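Afamin (Homo sapiens, PDB 6FAK) carries hydrophobic molecules in body fluids, binding vitamin E and keeping lipidated Wnt proteins soluble and active. Local coordinates at residues E394-K407 / G430-T442. Numbering follows the deposited sequence. Where two conformers were deposited one is given.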
loop_
_atom_site.group_PDB
_atom_site.type_symbol
_atom_site.label_atom_id
_atom_site.label_comp_id
_atom_site.label_asym_id
_atom_site.label_seq_id
_atom_site.Cartn_x
_atom_site.Cartn_y
_atom_site.Cartn_z
ATOM N N GLU A 394 -1.906 15.244 16.431
ATOM C CA GLU A 394 -1.391 13.884 16.385
ATOM C C GLU A 394 0.136 13.881 16.570
ATOM O O GLU A 394 0.637 13.058 17.342
ATOM C CB GLU A 394 -1.799 13.151 15.099
ATOM C CG GLU A 394 -3.299 12.934 14.878
ATOM C CD GLU A 394 -3.716 12.680 13.413
ATOM O OE1 GLU A 394 -3.037 13.161 12.465
ATOM O OE2 GLU A 394 -4.754 11.997 13.171
ATOM N N CYS A 395 0.861 14.809 15.917
ATOM C CA CYS A 395 2.329 14.901 16.054
ATOM C C CYS A 395 2.777 15.296 17.475
ATOM O O CYS A 395 3.835 14.830 17.944
ATOM C CB CYS A 395 2.996 15.806 14.991
ATOM S SG CYS A 395 3.164 14.983 13.365
ATOM N N LYS A 396 1.994 16.140 18.146
ATOM C CA LYS A 396 2.313 16.523 19.518
ATOM C C LYS A 396 2.148 15.293 20.446
ATOM O O LYS A 396 3.013 15.028 21.287
ATOM C CB LYS A 396 1.406 17.672 19.984
ATOM C CG LYS A 396 1.768 18.288 21.334
ATOM C CD LYS A 396 3.263 18.584 21.467
ATOM C CE LYS A 396 3.569 19.598 22.561
ATOM N NZ LYS A 396 2.987 19.257 23.896
ATOM N N HIS A 397 1.048 14.567 20.261
ATOM C CA HIS A 397 0.784 13.320 20.969
ATOM C C HIS A 397 1.922 12.320 20.759
ATOM O O HIS A 397 2.356 11.701 21.716
ATOM C CB HIS A 397 -0.574 12.705 20.572
ATOM C CG HIS A 397 -1.754 13.428 21.144
ATOM N ND1 HIS A 397 -1.799 13.863 22.453
ATOM C CD2 HIS A 397 -2.927 13.801 20.585
ATOM C CE1 HIS A 397 -2.951 14.470 22.672
ATOM N NE2 HIS A 397 -3.648 14.460 21.549
ATOM N N PHE A 398 2.400 12.175 19.520
ATOM C CA PHE A 398 3.625 11.411 19.238
ATOM C C PHE A 398 4.879 11.895 19.995
ATOM O O PHE A 398 5.628 11.053 20.586
ATOM C CB PHE A 398 3.909 11.392 17.746
ATOM C CG PHE A 398 5.225 10.757 17.381
ATOM C CD1 PHE A 398 5.375 9.392 17.440
ATOM C CD2 PHE A 398 6.283 11.521 16.902
ATOM C CE1 PHE A 398 6.578 8.788 17.078
ATOM C CE2 PHE A 398 7.488 10.929 16.535
ATOM C CZ PHE A 398 7.643 9.556 16.636
ATOM N N GLN A 399 5.111 13.211 20.022
ATOM C CA GLN A 399 6.227 13.771 20.794
ATOM C C GLN A 399 6.095 13.407 22.300
ATOM O O GLN A 399 7.055 12.978 22.922
ATOM C CB GLN A 399 6.336 15.298 20.614
ATOM C CG GLN A 399 6.561 15.810 19.188
ATOM C CD GLN A 399 7.985 15.668 18.658
ATOM O OE1 GLN A 399 8.185 15.211 17.526
ATOM N NE2 GLN A 399 8.977 16.079 19.453
ATOM N N ASN A 400 4.900 13.561 22.860
ATOM C CA ASN A 400 4.629 13.271 24.282
ATOM C C ASN A 400 4.800 11.812 24.695
ATOM O O ASN A 400 5.397 11.547 25.743
ATOM C CB ASN A 400 3.181 13.664 24.647
ATOM C CG ASN A 400 2.956 15.158 24.567
ATOM O OD1 ASN A 400 3.906 15.935 24.518
ATOM N ND2 ASN A 400 1.700 15.562 24.541
ATOM N N LEU A 401 4.277 10.886 23.880
ATOM C CA LEU A 401 4.134 9.461 24.258
ATOM C C LEU A 401 5.116 8.515 23.653
ATOM O O LEU A 401 5.177 7.347 24.082
ATOM C CB LEU A 401 2.752 8.962 23.883
ATOM C CG LEU A 401 1.593 9.816 24.405
ATOM C CD1 LEU A 401 0.304 9.192 23.883
ATOM C CD2 LEU A 401 1.638 9.977 25.916
ATOM N N GLY A 402 5.820 8.953 22.611
ATOM C CA GLY A 402 6.674 8.054 21.833
ATOM C C GLY A 402 5.897 7.124 20.941
ATOM O O GLY A 402 4.663 7.126 20.940
ATOM N N LYS A 403 6.607 6.334 20.168
ATOM C CA LYS A 403 6.014 5.487 19.146
ATOM C C LYS A 403 5.026 4.420 19.698
ATOM O O LYS A 403 3.864 4.297 19.240
ATOM C CB LYS A 403 7.123 4.818 18.362
ATOM C CG LYS A 403 6.641 3.836 17.332
ATOM C CD LYS A 403 7.739 2.897 16.863
ATOM C CE LYS A 403 7.244 2.093 15.662
ATOM N NZ LYS A 403 7.384 0.634 15.868
ATOM N N ASP A 404 5.517 3.671 20.677
ATOM C CA ASP A 404 4.771 2.607 21.315
ATOM C C ASP A 404 3.514 3.127 22.020
ATOM O O ASP A 404 2.415 2.579 21.828
ATOM C CB ASP A 404 5.656 1.877 22.330
ATOM C CG ASP A 404 6.782 1.085 21.701
ATOM O OD1 ASP A 404 6.814 0.856 20.502
ATOM O OD2 ASP A 404 7.625 0.606 22.463
ATOM N N GLY A 405 3.672 4.199 22.788
ATOM C CA GLY A 405 2.553 4.831 23.521
ATOM C C GLY A 405 1.437 5.333 22.618
ATOM O O GLY A 405 0.251 5.129 22.896
ATOM N N LEU A 406 1.812 5.966 21.512
ATOM C CA LEU A 406 0.841 6.397 20.537
ATOM C C LEU A 406 0.196 5.197 19.857
ATOM O O LEU A 406 -0.980 5.243 19.590
ATOM C CB LEU A 406 1.464 7.297 19.438
ATOM C CG LEU A 406 0.449 7.959 18.476
ATOM C CD1 LEU A 406 -0.693 8.699 19.166
ATOM C CD2 LEU A 406 1.151 8.895 17.508
ATOM N N LYS A 407 0.992 4.174 19.537
ATOM C CA LYS A 407 0.491 2.954 18.899
ATOM C C LYS A 407 -0.642 2.322 19.732
ATOM O O LYS A 407 -1.679 1.966 19.169
ATOM C CB LYS A 407 1.610 1.956 18.638
ATOM C CG LYS A 407 1.178 0.704 17.894
ATOM C CD LYS A 407 2.304 -0.185 17.396
ATOM C CE LYS A 407 3.412 -0.501 18.406
ATOM N NZ LYS A 407 2.989 -0.766 19.803
ATOM N N GLY A 430 -2.435 -0.777 13.089
ATOM C CA GLY A 430 -1.875 0.060 14.105
ATOM C C GLY A 430 -0.407 0.410 13.862
ATOM O O GLY A 430 -0.018 1.586 14.004
ATOM N N GLU A 431 0.407 -0.583 13.506
ATOM C CA GLU A 431 1.826 -0.330 13.201
ATOM C C GLU A 431 1.954 0.575 11.996
ATOM O O GLU A 431 2.692 1.555 12.044
ATOM C CB GLU A 431 2.654 -1.619 12.978
ATOM C CG GLU A 431 3.531 -2.012 14.167
ATOM C CD GLU A 431 4.700 -1.051 14.456
ATOM O OE1 GLU A 431 4.970 -0.779 15.635
ATOM O OE2 GLU A 431 5.367 -0.572 13.522
ATOM N N LYS A 432 1.215 0.273 10.936
ATOM C CA LYS A 432 1.195 1.136 9.773
ATOM C C LYS A 432 0.737 2.561 10.105
ATOM O O LYS A 432 1.330 3.530 9.628
ATOM C CB LYS A 432 0.322 0.554 8.673
ATOM C CG LYS A 432 0.973 -0.650 8.035
ATOM C CD LYS A 432 0.056 -1.435 7.095
ATOM C CE LYS A 432 0.670 -2.809 6.764
ATOM N NZ LYS A 432 -0.282 -3.756 6.099
ATOM N N MET A 433 -0.278 2.720 10.943
ATOM C CA MET A 433 -0.693 4.078 11.307
ATOM C C MET A 433 0.443 4.849 12.019
ATOM O O MET A 433 0.717 5.988 11.669
ATOM C CB MET A 433 -1.950 4.062 12.143
ATOM C CG MET A 433 -2.492 5.422 12.507
ATOM S SD MET A 433 -2.995 6.384 11.056
ATOM C CE MET A 433 -4.594 5.673 10.738
ATOM N N VAL A 434 1.133 4.207 12.965
ATOM C CA VAL A 434 2.106 4.912 13.769
ATOM C C VAL A 434 3.331 5.314 12.945
ATOM O O VAL A 434 3.940 6.325 13.226
ATOM C CB VAL A 434 2.406 4.173 15.092
ATOM C CG1 VAL A 434 3.384 3.042 14.923
ATOM C CG2 VAL A 434 2.884 5.164 16.115
ATOM N N THR A 435 3.629 4.529 11.925
ATOM C CA THR A 435 4.743 4.778 10.991
ATOM C C THR A 435 4.643 6.081 10.222
ATOM O O THR A 435 5.659 6.702 9.931
ATOM C CB THR A 435 4.902 3.568 10.071
ATOM O OG1 THR A 435 5.237 2.473 10.915
ATOM C CG2 THR A 435 6.010 3.760 9.057
ATOM N N ALA A 436 3.431 6.525 9.927
ATOM C CA ALA A 436 3.222 7.852 9.405
ATOM C C ALA A 436 3.855 8.906 10.317
ATOM O O ALA A 436 4.469 9.872 9.826
ATOM C CB ALA A 436 1.752 8.148 9.246
ATOM N N PHE A 437 3.701 8.745 11.619
ATOM C CA PHE A 437 4.230 9.737 12.584
ATOM C C PHE A 437 5.702 9.643 12.863
ATOM O O PHE A 437 6.380 10.687 12.930
ATOM C CB PHE A 437 3.410 9.716 13.867
ATOM C CG PHE A 437 1.992 9.986 13.594
ATOM C CD1 PHE A 437 1.572 11.263 13.393
ATOM C CD2 PHE A 437 1.107 8.952 13.389
ATOM C CE1 PHE A 437 0.268 11.525 13.053
ATOM C CE2 PHE A 437 -0.199 9.211 13.042
ATOM C CZ PHE A 437 -0.612 10.505 12.859
ATOM N N THR A 438 6.223 8.420 12.946
ATOM C CA THR A 438 7.667 8.202 13.131
ATOM C C THR A 438 8.490 8.612 11.916
ATOM O O THR A 438 9.611 9.062 12.045
ATOM C CB THR A 438 8.026 6.720 13.423
ATOM O OG1 THR A 438 7.669 5.912 12.299
ATOM C CG2 THR A 438 7.325 6.184 14.667
ATOM N N THR A 439 7.952 8.425 10.736
ATOM C CA THR A 439 8.595 8.842 9.525
ATOM C C THR A 439 8.573 10.376 9.309
ATOM O O THR A 439 9.547 10.905 8.791
ATOM C CB THR A 439 7.893 8.179 8.330
ATOM O OG1 THR A 439 7.982 6.757 8.484
ATOM C CG2 THR A 439 8.487 8.603 7.008
ATOM N N CYS A 440 7.483 11.056 9.688
ATOM C CA CYS A 440 7.190 12.406 9.198
ATOM C C CYS A 440 7.189 13.514 10.213
ATOM O O CYS A 440 7.289 14.683 9.822
ATOM C CB CYS A 440 5.780 12.432 8.584
ATOM S SG CYS A 440 5.449 11.227 7.280
ATOM N N CYS A 441 6.941 13.203 11.488
ATOM C CA CYS A 441 6.691 14.272 12.457
ATOM C C CYS A 441 7.995 15.075 12.582
ATOM O O CYS A 441 9.073 14.517 12.492
ATOM C CB CYS A 441 6.115 13.793 13.792
ATOM S SG CYS A 441 4.358 13.276 13.765
ATOM N N THR A 442 7.862 16.401 12.630
ATOM C CA THR A 442 8.992 17.382 12.655
ATOM C C THR A 442 9.685 17.712 11.328
ATOM O O THR A 442 10.500 18.663 11.275
ATOM C CB THR A 442 10.093 17.071 13.710
ATOM O OG1 THR A 442 10.909 15.971 13.271
ATOM C CG2 THR A 442 9.462 16.776 15.050
#
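One face of the F398 ring lies against the backbone of the facing helix, with F437 O 3.8 Å above the ring plane and T438 N near it, both offset toward the rim; F398 CE1 meets the T438 methyl CG2 at 3.6 Å. The F437 ring fills a hole between E394, C395, F398 and L406. E394 OE1, C441 SG and C395 SG, the last 4.0 Å from F437 CD1, lie at its edge near the ring plane; L406 CD2 approaches F437 CD2 and CG obliquely, and E394 CB comes to 3.3 Å from F437 CE1. The E394 carboxylate, turned 78° from the ring, is salt-bridged to R486. How albumin domains staple nearly antiparallel helices is exemplified here: within the third albumin repeat, the C395–C441 disulfide ties helix 376-417 to C441, just past the end of helix 423-440, while adjacent C440 pairs with C449, giving the family's characteristic double disulfide. F398 chi1 of 174° swings the ring away from its own backbone N, over F437 O and T438 N; cutting this side chain back to a methyl, as with an alanine here, is likely to leave a gap beside F437 CB, C441 CB and the T438 methyl. At the other end K403 NZ forms a salt bridge with E431, meeting OE1 on its syn lone pair at 2.8 Å and OE2 only weakly, and K407, whose amine is salt-bridged to D527, lays CD and CE alongside E431 OE1.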